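Local coordinates for APC3568 protein (PDB 1RFZ) that is of unproven function but belongs to the phosphatidylglycerophosphatase A family and may hydrolyse phosphatidylglycerol phosphate, at residues R61-Q64 against N65-T69; K75-D79 against G80-E84. All coordinates share one frame; numbering follows the deposited sequence.

Interaction 1 (R61-Q64 against N65-T69). With SO4 (sulfate ion), chain F.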
# COMPACT_ATOMS: atom_id res chain seq x y z
N ARG A 61 1.42 16.68 6.65
CA ARG A 61 2.77 16.28 7.02
C ARG A 61 3.25 15.09 6.17
O ARG A 61 4.35 15.11 5.61
CB ARG A 61 2.84 15.88 8.49
CG ARG A 61 2.53 16.99 9.47
CD ARG A 61 2.34 16.45 10.87
NE ARG A 61 1.90 17.48 11.80
CZ ARG A 61 1.38 17.24 13.00
NH1 ARG A 61 1.24 15.99 13.42
NH2 ARG A 61 1.00 18.24 13.78
N GLU A 62 2.43 14.06 6.09
CA GLU A 62 2.80 12.88 5.33
C GLU A 62 3.31 13.27 3.95
O GLU A 62 4.26 12.69 3.45
CB GLU A 62 1.63 11.90 5.21
CG GLU A 62 1.95 10.71 4.33
CD GLU A 62 1.69 9.34 4.99
OE1 GLU A 62 2.12 9.14 6.15
OE2 GLU A 62 1.07 8.47 4.33
N VAL A 63 2.69 14.28 3.34
CA VAL A 63 3.03 14.75 2.02
C VAL A 63 4.27 15.63 2.04
O VAL A 63 5.04 15.66 1.08
CB VAL A 63 1.89 15.58 1.42
CG1 VAL A 63 2.27 16.08 0.03
CG2 VAL A 63 0.63 14.76 1.39
N GLN A 64 4.44 16.39 3.11
CA GLN A 64 5.60 17.25 3.24
C GLN A 64 6.74 16.28 3.36
O GLN A 64 7.71 16.33 2.60
CB GLN A 64 5.52 18.10 4.52
CG GLN A 64 4.79 19.43 4.41
CD GLN A 64 3.74 19.63 5.50
OE1 GLN A 64 3.92 19.20 6.64
NE2 GLN A 64 2.63 20.28 5.14
N ASN A 65 6.62 15.39 4.34
CA ASN A 65 7.63 14.38 4.59
C ASN A 65 8.05 13.75 3.28
O ASN A 65 9.23 13.42 3.07
CB ASN A 65 7.08 13.31 5.54
CG ASN A 65 7.10 13.75 6.98
OD1 ASN A 65 7.67 14.79 7.30
ND2 ASN A 65 6.50 12.96 7.86
N ALA A 66 7.08 13.60 2.38
CA ALA A 66 7.34 13.01 1.08
C ALA A 66 8.05 14.03 0.20
O ALA A 66 9.13 13.76 -0.31
CB ALA A 66 6.05 12.56 0.44
N ILE A 67 7.44 15.19 0.04
CA ILE A 67 8.01 16.24 -0.79
C ILE A 67 9.44 16.58 -0.39
O ILE A 67 10.27 16.80 -1.26
CB ILE A 67 7.18 17.54 -0.75
CG1 ILE A 67 5.76 17.28 -1.21
CG2 ILE A 67 7.85 18.62 -1.63
CD1 ILE A 67 4.98 18.56 -1.37
N LEU A 68 9.72 16.65 0.91
CA LEU A 68 11.08 17.00 1.32
C LEU A 68 12.08 15.93 0.90
O LEU A 68 13.00 16.21 0.13
CB LEU A 68 11.17 17.25 2.84
CG LEU A 68 10.47 18.50 3.38
CD1 LEU A 68 11.01 18.83 4.75
CD2 LEU A 68 10.69 19.69 2.45
N THR A 69 11.89 14.70 1.40
CA THR A 69 12.78 13.58 1.07
C THR A 69 12.98 13.45 -0.46
O THR A 69 14.09 13.24 -0.95
CB THR A 69 12.21 12.25 1.58
OG1 THR A 69 11.92 12.35 2.98
CG2 THR A 69 13.21 11.14 1.36
S SO4 F . -1.73 15.93 9.36
O1 SO4 F . -2.36 17.26 9.06
O2 SO4 F . -0.59 15.71 8.42
O3 SO4 F . -2.74 14.83 9.17
O4 SO4 F . -1.25 15.88 10.79
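A buried local contact along the first turns of helix 61-76 joins Arg61 to Asn65, Val63 to Ile67 and Gln64 to Leu68, one turn apart in the all-helical fold. The main chain sets the spacing: Asn65 N donates to Arg61 O at 2.6 Å, and Leu68 N to Gln64 O likewise. Val63 CG1 lies 3.9 Å from Ile67 CG1, while Ile67 and Leu68 pack on helix 13-22. Gln64 turns its amide back so that NE2 bonds to Ile58 O. Further on, Thr69 OG1 donates to Asn65 O at 2.9 Å and also bonds to Tyr97 OH of the second subunit. A sulfate sits at the helix start, where Arg61 N gives its hydrogen to SO4 O2 at 2.8 Å. With CG beside its backbone N (chi1 -63°), the Arg61 side chain runs alongside the anion, and SO4 O4 stands 3.3 Å above one face of the guanidinium, toward its rim. With an alanine here, the sulfate would probably lose the charged plane that lies beside its O4. A helix start and a cationic plane together suit an anion, though this sulfate probably came from the crystallisation liquor.

Interaction 2 (K75-D79 against G80-E84)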
# COMPACT_ATOMS: atom_id res chain seq x y z
N LYS A 75 18.25 16.33 -5.60
CA LYS A 75 19.35 17.29 -5.62
C LYS A 75 20.73 16.64 -5.50
O LYS A 75 21.59 16.87 -6.34
CB LYS A 75 19.19 18.33 -4.51
CG LYS A 75 18.34 19.54 -4.90
CD LYS A 75 18.32 20.57 -3.77
CE LYS A 75 17.45 21.78 -4.11
NZ LYS A 75 17.32 22.73 -2.95
N LEU A 76 20.94 15.85 -4.46
CA LEU A 76 22.23 15.18 -4.28
C LEU A 76 22.62 14.41 -5.53
O LEU A 76 23.80 14.35 -5.88
CB LEU A 76 22.19 14.20 -3.10
CG LEU A 76 22.19 14.78 -1.69
CD1 LEU A 76 20.79 14.72 -1.12
CD2 LEU A 76 23.15 13.98 -0.83
N ALA A 77 21.64 13.81 -6.19
CA ALA A 77 21.89 13.06 -7.40
C ALA A 77 22.21 14.03 -8.55
O ALA A 77 22.81 13.65 -9.55
CB ALA A 77 20.68 12.19 -7.75
N GLU A 78 21.79 15.28 -8.39
CA GLU A 78 22.03 16.31 -9.39
C GLU A 78 23.40 16.93 -9.15
O GLU A 78 24.04 17.41 -10.08
CB GLU A 78 20.95 17.38 -9.32
CG GLU A 78 21.08 18.47 -10.37
CD GLU A 78 19.97 19.50 -10.26
OE1 GLU A 78 18.80 19.14 -10.48
OE2 GLU A 78 20.28 20.68 -9.96
N ASP A 79 23.83 16.93 -7.88
CA ASP A 79 25.12 17.48 -7.49
C ASP A 79 26.09 16.32 -7.30
O ASP A 79 27.08 16.44 -6.60
CB ASP A 79 25.04 18.24 -6.16
CG ASP A 79 23.95 19.28 -6.13
OD1 ASP A 79 23.78 20.02 -7.12
OD2 ASP A 79 23.26 19.37 -5.09
N GLY A 80 25.77 15.18 -7.90
CA GLY A 80 26.62 14.01 -7.77
C GLY A 80 27.18 13.74 -6.38
O GLY A 80 28.19 13.06 -6.26
N ARG A 81 26.53 14.25 -5.33
CA ARG A 81 27.00 14.03 -3.95
C ARG A 81 26.67 12.63 -3.40
O ARG A 81 27.22 12.23 -2.36
CB ARG A 81 26.40 15.10 -3.03
CG ARG A 81 27.35 16.24 -2.64
CD ARG A 81 27.90 16.08 -1.21
NE ARG A 81 28.82 17.16 -0.83
CZ ARG A 81 29.35 17.31 0.39
NH1 ARG A 81 29.05 16.45 1.35
NH2 ARG A 81 30.18 18.31 0.63
N LEU A 82 25.81 11.89 -4.10
CA LEU A 82 25.39 10.54 -3.67
C LEU A 82 26.37 9.39 -3.91
O LEU A 82 27.05 9.33 -4.94
CB LEU A 82 24.07 10.18 -4.35
CG LEU A 82 22.85 11.04 -4.03
CD1 LEU A 82 21.67 10.56 -4.89
CD2 LEU A 82 22.52 10.95 -2.54
N ASP A 83 26.41 8.47 -2.95
CA ASP A 83 27.27 7.30 -3.05
C ASP A 83 26.78 6.38 -4.17
O ASP A 83 25.61 6.41 -4.56
CB ASP A 83 27.29 6.51 -1.74
CG ASP A 83 27.89 7.28 -0.58
OD1 ASP A 83 28.93 7.95 -0.77
OD2 ASP A 83 27.32 7.21 0.53
N GLU A 84 27.68 5.55 -4.66
CA GLU A 84 27.35 4.61 -5.72
C GLU A 84 27.09 3.24 -5.12
O GLU A 84 27.65 2.88 -4.09
CB GLU A 84 28.49 4.56 -6.73
CG GLU A 84 28.53 5.75 -7.69
CD GLU A 84 27.41 5.70 -8.72
OE1 GLU A 84 27.46 6.48 -9.71
OE2 GLU A 84 26.48 4.89 -8.54
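Leu82 folds back over Leu76 and Ala77, closing the turn that follows helix 61-76. Its CB points toward the preceding residues, and CG, set beside the backbone N (chi1 -62°), comes to 3.4 Å from Leu76 CB. There the branches part. CD2 rests on Leu76, touching CB and lying 3.5 Å from Leu76 CD2, whereas CD1, which extends the chain, reaches Ala77 and meets its CB at 3.4 Å. The Leu82 and Leu76 side chains run across each other at about a right angle, and the fork of Leu82 straddles two successive residues. Ile90 of helix 86-92 packs on both Ala77 and Leu82, and Leu76 also packs on Leu76 of the second subunit.

The backbone brings this about. Gly80 has a positive phi (42°), a conformation that favours glycine, and the chain reverses there so that Arg81 N can donate to Leu76 O at 2.8 Å, with a bent N-H...O angle of 134°; Arg81 N is less surely placed, so this geometry is approximate. Arg81 CB comes down beside Leu76 CD2 at 4.1 Å, while the rest of its side chain leads away. Such a six-to-one bond over a left-handed glycine, with apolar contacts across the turn, tentatively resembles a Schellman motif at a helix C-terminus; the usual companion bond, from Gly80 N to Ala77 O, is not made out, the atoms being 3.7 Å apart.

Interactions 1 and 2 follow one another along helix 61-76: the first lies in its opening turns, the second where the chain leaves it for the loop that leads to helix 86-92. Their centres are 20 Å apart and their nearest atoms about 7 Å, so they do not touch. The centre of interaction 1 is about 9 Å from the centre of the chain, that of interaction 2 about 20 Å, so the helix leads from the interior toward the periphery. The second subunit meets both, which places this helix along a subunit interface. The sulfate belongs to interaction 1 alone; whether its site has any bearing on the family's presumed phosphatase activity remains undecided.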